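PDB 4UML: ganglioside-induced differentiation-associated protein 2 from Homo sapiens, which is of incompletely defined function but carries a macro domain, a fold that in related proteins binds ADP-ribose, and probably acts in signalling. Local coordinates for residues 75-78 and 79-83. Sequence-based numbering, arbitrary orientation.
Sequences TSNE and SLTDK
Asn77 folds its side-chain amide into the bend made by Ser79 to Asp82, directly after strand 71-75 of the macro domain and ahead of helix 85-94. Its backbone opens a type I beta turn: Leu80 N donates to Asn77 O at 2.9 Å. The side chain adds a second bond one residue further on, where Thr81 N reaches Asn77 OD1 at 2.8 Å, nearly straight at 170° and tilted 19° from the amide plane. With chi1 at 60°, CG sits between the backbone N and the carbonyl carbon, which brings OD1 to Thr81 N. Without the amide, as with an alanine here, Thr81 N is likely to lose its acceptor and the 79-82 bend to become freer to shift.

The tight side lies toward the protein interior. Ser76 CB rests against Leu80 CD2 at 3.8 Å, and Ser76 OG comes 3.4 Å from Leu80 CA; the Leu80 side chain touches Leu102 and Leu105 of helix 97-105. Asp82 CB closes over the backbone of Asn77, 3.4 Å from Asn77 N, a buried nitrogen with no partner in the model. The opposite character belongs to exposed Ser79 and Thr81, whose hydroxyls hydrogen-bond to each other on the solvent side, Ser79 OG to Thr81 OG1 at 2.9 Å, while Asn77 ND2 stands 3.4 Å from Thr81 OG1.

The carboxylates have their strongest partners outside the turn: Asp82 forms a salt bridge with Lys174, its OD2 also bonding Asn84 ND2, and Glu78 pairs with Arg175. Asn77 thus accepts twice, through its backbone and side-chain oxygens, and so holds the turn and the residue after it, while the acidic residues tie the loop by charge to Lys174 and Arg175.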
loop_
_atom_site.group_PDB
_atom_site.type_symbol
_atom_site.label_atom_id
_atom_site.label_comp_id
_atom_site.label_asym_id
_atom_site.label_seq_id
_atom_site.Cartn_x
_atom_site.Cartn_y
_atom_site.Cartn_z
ATOM N N THR A 75 -7.084 -3.446 2.567
ATOM C CA THR A 75 -7.072 -4.726 1.875
ATOM C C THR A 75 -8.233 -5.563 2.392
ATOM O O THR A 75 -8.469 -5.611 3.616
ATOM C CB THR A 75 -5.709 -5.425 1.962
ATOM O OG1 THR A 75 -5.669 -6.492 1.017
ATOM C CG2 THR A 75 -5.377 -5.948 3.370
ATOM N N SER A 76 -8.968 -6.198 1.471
ATOM C CA SER A 76 -10.278 -6.761 1.830
ATOM C C SER A 76 -10.649 -8.007 1.022
ATOM O O SER A 76 -9.782 -8.643 0.416
ATOM C CB SER A 76 -11.321 -5.668 1.689
ATOM O OG SER A 76 -12.495 -5.939 2.423
ATOM N N ASN A 77 -11.933 -8.362 1.039
ATOM C CA ASN A 77 -12.438 -9.435 0.192
ATOM C C ASN A 77 -13.353 -8.835 -0.835
ATOM O O ASN A 77 -13.584 -7.609 -0.841
ATOM C CB ASN A 77 -13.135 -10.536 1.019
ATOM C CG ASN A 77 -14.326 -10.035 1.816
ATOM O OD1 ASN A 77 -14.793 -8.892 1.691
ATOM N ND2 ASN A 77 -14.809 -10.895 2.674
ATOM N N GLU A 78 -13.931 -9.685 -1.680
ATOM C CA GLU A 78 -14.645 -9.191 -2.846
ATOM C C GLU A 78 -15.922 -8.463 -2.428
ATOM O O GLU A 78 -16.411 -7.597 -3.142
ATOM C CB GLU A 78 -14.937 -10.332 -3.834
ATOM C CG GLU A 78 -13.688 -11.043 -4.373
ATOM C CD GLU A 78 -12.959 -11.970 -3.359
ATOM O OE1 GLU A 78 -13.376 -12.080 -2.166
ATOM O OE2 GLU A 78 -11.929 -12.582 -3.756
ATOM N N SER A 79 -16.455 -8.782 -1.257
ATOM C CA SER A 79 -17.652 -8.093 -0.777
ATOM C C SER A 79 -17.328 -6.853 0.085
ATOM O O SER A 79 -18.238 -6.137 0.527
ATOM C CB SER A 79 -18.543 -9.072 -0.002
ATOM O OG SER A 79 -17.835 -9.739 1.023
ATOM N N LEU A 80 -16.036 -6.601 0.315
ATOM C CA LEU A 80 -15.586 -5.488 1.161
ATOM C C LEU A 80 -16.088 -5.606 2.592
ATOM O O LEU A 80 -16.487 -4.615 3.203
ATOM C CB LEU A 80 -15.966 -4.138 0.554
ATOM C CG LEU A 80 -15.309 -3.876 -0.807
ATOM C CD1 LEU A 80 -15.710 -2.524 -1.382
ATOM C CD2 LEU A 80 -13.799 -3.985 -0.706
ATOM N N THR A 81 -16.045 -6.825 3.119
ATOM C CA THR A 81 -16.483 -7.082 4.483
ATOM C C THR A 81 -15.449 -7.855 5.255
ATOM O O THR A 81 -15.724 -8.306 6.361
ATOM C CB THR A 81 -17.787 -7.911 4.488
ATOM O OG1 THR A 81 -17.530 -9.190 3.883
ATOM C CG2 THR A 81 -18.862 -7.209 3.710
ATOM N N ASP A 82 -14.247 -8.000 4.702
ATOM C CA ASP A 82 -13.245 -8.867 5.312
ATOM C C ASP A 82 -12.843 -8.356 6.674
ATOM O O ASP A 82 -12.642 -7.153 6.856
ATOM C CB ASP A 82 -12.000 -8.944 4.432
ATOM C CG ASP A 82 -11.104 -10.078 4.790
ATOM O OD1 ASP A 82 -11.629 -11.197 4.879
ATOM O OD2 ASP A 82 -9.871 -9.899 4.936
ATOM N N LYS A 83 -12.718 -9.269 7.634
ATOM C CA LYS A 83 -12.177 -8.945 8.941
ATOM C C LYS A 83 -10.719 -9.321 8.943
ATOM O O LYS A 83 -10.396 -10.495 8.871
ATOM C CB LYS A 83 -12.933 -9.689 10.058
ATOM C CG LYS A 83 -14.443 -9.481 10.037
#